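Local coordinates for binary enterotoxin of Clostridium perfringens component a (Clostridium perfringens, PDB 5WTZ), which binds NAD+ and, as the enzymatic component of a binary enterotoxin, ADP-ribosylates actin, at residues S284-R289 with E384-H389. Numbering follows the deposited sequence.
Sequences SALKKR and EVLIDH. With NAD (nicotinamide-adenine-dinucleotide), chain B.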
ATOM      1  N   SER A 284     -27.513   2.645  -9.232  1.00 19.47           N
ATOM      2  CA  SER A 284     -27.849   1.557 -10.164  1.00 20.38           C
ATOM      3  C   SER A 284     -26.745   1.432 -11.229  1.00 18.06           C
ATOM      4  O   SER A 284     -26.357   0.330 -11.600  1.00 20.53           O
ATOM      5  CB  SER A 284     -29.231   1.765 -10.815  1.00 21.90           C
ATOM      6  OG  SER A 284     -29.192   2.776 -11.804  1.00 32.10           O
ATOM      7  N   ALA A 285     -26.206   2.555 -11.682  1.00 19.04           N
ATOM      8  CA  ALA A 285     -25.110   2.523 -12.649  1.00 21.55           C
ATOM      9  C   ALA A 285     -23.887   1.785 -12.103  1.00 23.06           C
ATOM     10  O   ALA A 285     -23.236   0.996 -12.807  1.00 18.87           O
ATOM     11  CB  ALA A 285     -24.722   3.941 -13.046  1.00 21.75           C
ATOM     12  N   LEU A 286     -23.572   2.035 -10.838  1.00 19.20           N
ATOM     13  CA  LEU A 286     -22.354   1.498 -10.253  1.00 18.11           C
ATOM     14  C   LEU A 286     -22.462  -0.007  -9.944  1.00 15.29           C
ATOM     15  O   LEU A 286     -21.476  -0.645  -9.598  1.00 17.37           O
ATOM     16  CB  LEU A 286     -22.002   2.283  -8.989  1.00 15.61           C
ATOM     17  CG  LEU A 286     -21.683   3.755  -9.225  1.00 15.82           C
ATOM     18  CD1 LEU A 286     -21.439   4.526  -7.933  1.00 15.84           C
ATOM     19  CD2 LEU A 286     -20.474   3.890 -10.148  1.00 16.04           C
ATOM     20  N   LYS A 287     -23.652  -0.571 -10.104  1.00 14.82           N
ATOM     21  CA  LYS A 287     -23.869  -2.000  -9.898  1.00 18.50           C
ATOM     22  C   LYS A 287     -23.788  -2.777 -11.212  1.00 21.18           C
ATOM     23  O   LYS A 287     -23.936  -4.000 -11.224  1.00 18.74           O
ATOM     24  CB  LYS A 287     -25.240  -2.260  -9.245  1.00 19.92           C
ATOM     25  CG  LYS A 287     -25.386  -1.705  -7.828  1.00 21.45           C
ATOM     26  CD  LYS A 287     -26.789  -1.959  -7.324  1.00 19.91           C
ATOM     27  CE  LYS A 287     -26.893  -1.641  -5.838  1.00 21.48           C
ATOM     28  NZ  LYS A 287     -26.842  -0.184  -5.600  1.00 25.11           N
ATOM     29  N   LYS A 288     -23.559  -2.080 -12.321  1.00 19.27           N
ATOM     30  CA  LYS A 288     -23.743  -2.704 -13.637  1.00 18.10           C
ATOM     31  C   LYS A 288     -22.516  -3.497 -14.115  1.00 20.51           C
ATOM     32  O   LYS A 288     -22.641  -4.409 -14.939  1.00 20.74           O
ATOM     33  CB  LYS A 288     -24.146  -1.650 -14.674  1.00 18.44           C
ATOM     34  CG  LYS A 288     -25.580  -1.157 -14.465  1.00 19.83           C
ATOM     35  CD  LYS A 288     -26.030  -0.150 -15.494  1.00 26.55           C
ATOM     36  CE  LYS A 288     -26.347  -0.806 -16.814  1.00 36.65           C
ATOM     37  NZ  LYS A 288     -27.065   0.153 -17.710  1.00 37.97           N
ATOM     38  N   ARG A 289     -21.339  -3.169 -13.605  1.00 22.26           N
ATOM     39  CA  ARG A 289     -20.175  -3.986 -13.902  1.00 27.80           C
ATOM     40  C   ARG A 289     -19.200  -3.975 -12.736  1.00 21.87           C
ATOM     41  O   ARG A 289     -18.435  -3.025 -12.572  1.00 21.27           O
ATOM     42  CB  ARG A 289     -19.487  -3.511 -15.182  1.00 32.75           C
ATOM     43  CG  ARG A 289     -18.254  -4.328 -15.546  1.00 43.35           C
ATOM     44  CD  ARG A 289     -17.617  -3.813 -16.821  1.00 54.33           C
ATOM     45  NE  ARG A 289     -18.179  -4.427 -18.025  1.00 63.84           N
ATOM     46  CZ  ARG A 289     -17.542  -5.319 -18.781  1.00 63.98           C
ATOM     47  NH1 ARG A 289     -16.311  -5.701 -18.470  1.00 68.43           N
ATOM     48  NH2 ARG A 289     -18.135  -5.823 -19.854  1.00 61.39           N
ATOM     49  N   GLU A 384     -10.647   8.145 -12.460  1.00 19.52           N
ATOM     50  CA  GLU A 384     -11.491   7.940 -11.300  1.00 16.75           C
ATOM     51  C   GLU A 384     -12.213   6.596 -11.295  1.00 18.78           C
ATOM     52  O   GLU A 384     -12.800   6.163 -12.309  1.00 15.18           O
ATOM     53  CB  GLU A 384     -12.534   9.061 -11.188  1.00 18.50           C
ATOM     54  CG  GLU A 384     -13.501   8.858 -10.029  1.00 18.56           C
ATOM     55  CD  GLU A 384     -14.286  10.126  -9.663  1.00 19.00           C
ATOM     56  OE1 GLU A 384     -14.116  11.169 -10.323  1.00 21.36           O
ATOM     57  OE2 GLU A 384     -15.060  10.064  -8.684  1.00 21.81           O
ATOM     58  N   VAL A 385     -12.166   5.941 -10.143  1.00 17.78           N
ATOM     59  CA  VAL A 385     -13.079   4.853  -9.843  1.00 18.38           C
ATOM     60  C   VAL A 385     -14.060   5.356  -8.801  1.00 20.57           C
ATOM     61  O   VAL A 385     -13.665   5.770  -7.710  1.00 16.66           O
ATOM     62  CB  VAL A 385     -12.346   3.591  -9.361  1.00 13.34           C
ATOM     63  CG1 VAL A 385     -13.323   2.607  -8.700  1.00 12.69           C
ATOM     64  CG2 VAL A 385     -11.608   2.924 -10.534  1.00 13.26           C
ATOM     65  N   LEU A 386     -15.339   5.354  -9.168  1.00 14.53           N
ATOM     66  CA  LEU A 386     -16.406   5.802  -8.280  1.00 14.11           C
ATOM     67  C   LEU A 386     -17.061   4.596  -7.617  1.00 18.16           C
ATOM     68  O   LEU A 386     -17.527   3.682  -8.292  1.00 17.29           O
ATOM     69  CB  LEU A 386     -17.436   6.623  -9.056  1.00 18.87           C
ATOM     70  CG  LEU A 386     -18.605   7.250  -8.286  1.00 19.10           C
ATOM     71  CD1 LEU A 386     -18.058   8.221  -7.247  1.00 19.63           C
ATOM     72  CD2 LEU A 386     -19.563   7.966  -9.237  1.00 19.28           C
ATOM     73  N   ILE A 387     -17.108   4.599  -6.289  1.00 14.39           N
ATOM     74  CA  ILE A 387     -17.592   3.451  -5.525  1.00 13.12           C
ATOM     75  C   ILE A 387     -19.004   3.733  -5.014  1.00 14.19           C
ATOM     76  O   ILE A 387     -19.290   4.871  -4.612  1.00 19.09           O
ATOM     77  CB  ILE A 387     -16.610   3.142  -4.342  1.00 14.84           C
ATOM     78  CG1 ILE A 387     -15.217   2.826  -4.903  1.00 13.55           C
ATOM     79  CG2 ILE A 387     -17.117   2.014  -3.455  1.00 18.00           C
ATOM     80  CD1 ILE A 387     -14.099   2.705  -3.848  1.00 11.63           C
ATOM     81  N   ASP A 388     -19.873   2.715  -5.046  1.00 14.56           N
ATOM     82  CA  ASP A 388     -21.257   2.826  -4.595  1.00 18.98           C
ATOM     83  C   ASP A 388     -21.337   3.246  -3.124  1.00 16.18           C
ATOM     84  O   ASP A 388     -20.425   2.995  -2.333  1.00 18.23           O
ATOM     85  CB  ASP A 388     -22.001   1.492  -4.829  1.00 18.15           C
ATOM     86  CG  ASP A 388     -23.525   1.659  -4.917  1.00 15.86           C
ATOM     87  OD1 ASP A 388     -24.035   2.808  -5.006  1.00 20.24           O
ATOM     88  OD2 ASP A 388     -24.237   0.623  -4.899  1.00 16.85           O
ATOM     89  N   HIS A 389     -22.427   3.913  -2.764  1.00 20.02           N
ATOM     90  CA  HIS A 389     -22.611   4.300  -1.369  1.00 24.32           C
ATOM     91  C   HIS A 389     -22.860   3.073  -0.485  1.00 24.72           C
ATOM     92  O   HIS A 389     -23.310   2.030  -0.965  1.00 20.37           O
ATOM     93  CB  HIS A 389     -23.765   5.294  -1.246  1.00 20.26           C
ATOM     94  CG  HIS A 389     -25.102   4.718  -1.589  1.00 20.24           C
ATOM     95  ND1 HIS A 389     -26.054   4.433  -0.639  1.00 31.09           N
ATOM     96  CD2 HIS A 389     -25.645   4.383  -2.784  1.00 26.12           C
ATOM     97  CE1 HIS A 389     -27.134   3.948  -1.232  1.00 33.00           C
ATOM     98  NE2 HIS A 389     -26.911   3.907  -2.531  1.00 25.61           N
TER
HETATM   99  PA  NAD B 501     -16.614  14.582  -1.677  1.00 19.16           P
HETATM  100  O1A NAD B 501     -18.086  14.849  -1.882  1.00 18.97           O
HETATM  101  O2A NAD B 501     -16.127  13.186  -1.427  1.00 18.76           O
HETATM  102  O5B NAD B 501     -16.060  15.485  -0.461  1.00 18.14           O
HETATM  103  C5B NAD B 501     -16.499  16.825  -0.216  1.00 20.95           C
HETATM  104  C4B NAD B 501     -16.311  17.153   1.252  1.00 17.88           C
HETATM  105  O4B NAD B 501     -17.153  16.275   2.011  1.00 21.45           O
HETATM  106  C3B NAD B 501     -14.874  16.923   1.711  1.00 21.90           C
HETATM  107  O3B NAD B 501     -14.531  17.943   2.664  1.00 22.57           O
HETATM  108  C2B NAD B 501     -14.937  15.558   2.384  1.00 15.18           C
HETATM  109  O2B NAD B 501     -13.964  15.408   3.422  1.00 18.54           O
HETATM  110  C1B NAD B 501     -16.363  15.500   2.919  1.00 18.54           C
HETATM  111  N9A NAD B 501     -16.829  14.099   2.916  1.00 19.65           N
HETATM  112  C8A NAD B 501     -16.893  13.271   1.857  1.00 15.96           C
HETATM  113  N7A NAD B 501     -17.359  12.047   2.234  1.00 17.47           N
HETATM  114  C5A NAD B 501     -17.569  12.097   3.555  1.00 16.53           C
HETATM  115  C6A NAD B 501     -18.054  11.162   4.591  1.00 22.03           C
HETATM  116  N6A NAD B 501     -18.399   9.897   4.260  1.00 18.37           N
HETATM  117  N1A NAD B 501     -18.113  11.606   5.869  1.00 21.59           N
HETATM  118  C2A NAD B 501     -17.777  12.864   6.202  1.00 21.49           C
HETATM  119  N3A NAD B 501     -17.343  13.772   5.307  1.00 21.48           N
HETATM  120  C4A NAD B 501     -17.213  13.440   4.001  1.00 19.40           C
HETATM  121  O3  NAD B 501     -15.867  15.147  -2.979  1.00 14.62           O
HETATM  122  PN  NAD B 501     -14.306  15.463  -3.200  1.00 19.54           P
HETATM  123  O1N NAD B 501     -13.553  14.152  -3.143  1.00 19.82           O
HETATM  124  O2N NAD B 501     -13.926  16.624  -2.312  1.00 23.28           O
HETATM  125  O5D NAD B 501     -14.377  16.004  -4.713  1.00 23.26           O
HETATM  126  C5D NAD B 501     -14.972  15.237  -5.760  1.00 20.76           C
HETATM  127  C4D NAD B 501     -14.566  15.829  -7.097  1.00 18.89           C
HETATM  128  O4D NAD B 501     -13.200  15.504  -7.363  1.00 16.47           O
HETATM  129  C3D NAD B 501     -15.352  15.179  -8.218  1.00 22.65           C
HETATM  130  O3D NAD B 501     -15.343  16.085  -9.336  1.00 21.40           O
HETATM  131  C2D NAD B 501     -14.531  13.952  -8.548  1.00 17.38           C
HETATM  132  O2D NAD B 501     -14.716  13.543  -9.908  1.00 18.19           O
HETATM  133  C1D NAD B 501     -13.098  14.395  -8.248  1.00 17.97           C
HETATM  134  N1N NAD B 501     -12.267  13.346  -7.621  1.00 21.27           N
HETATM  135  C2N NAD B 501     -11.772  13.506  -6.377  1.00 20.74           C
HETATM  136  C3N NAD B 501     -10.985  12.506  -5.794  1.00 18.30           C
HETATM  137  C7N NAD B 501     -10.411  12.656  -4.411  1.00 16.65           C
HETATM  138  O7N NAD B 501     -10.947  13.370  -3.555  1.00 20.03           O
HETATM  139  N7N NAD B 501      -9.281  12.006  -4.182  1.00 15.46           N
HETATM  140  C4N NAD B 501     -10.686  11.342  -6.492  1.00 16.78           C
HETATM  141  C5N NAD B 501     -11.209  11.202  -7.768  1.00 25.33           C
HETATM  142  C6N NAD B 501     -11.997  12.224  -8.305  1.00 25.23           C
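Leu286, near the C-terminal end of helix 272-286, packs its side chain, chiefly the two methyls, against the segment from Leu386 to Asp388. Its CB lies 4.2 Å from Asp388 CB, a loose apolar approach at the base. CG stands anti to its own carbonyl carbon (chi1 -63°), and from it the two methyls diverge over the strand. CD1 goes to the end of the strand, 3.8 Å from Asp388 N and 3.9 Å from Leu386 CG, so one methyl meets both backbone and side chain. CD2 reaches Leu386 O at 3.5 Å, a van der Waals contact.

Next along the chain, exposed Lys287 adds the polar half. Its chain runs extended until a bend at chi4 (72°) sets NZ, which forms a salt bridge of 2.8 Å with Asp388 OD2 through the syn lone pair of that oxygen. Asp388 OD1 is taken instead by the Ser283 hydroxyl, while His389 N gives it a second, weak bond. Both carboxylate oxygens of this buried residue thus have partners, which probably favours its charged form.

At the other end of the strand, Glu384 OE1 receives a very short hydrogen bond, 2.5 Å, from O2D of the nicotinamide ribose of NAD, and its OE2 pairs with Ser342 OG. Glu384 closes a Glu-Tyr-Glu sequence and touches NAD, consistent with the second glutamate of the ExE motif of ADP-ribosyltransferases. The strand is central in a three-stranded antiparallel sheet, between 341-344 and 370-372. Leu386 also touches Ile246 and Tyr249 of helix 240-263, and Leu286 reaches Ala371 of strand 370-372, placing this part of helix 272-286 against this small sheet.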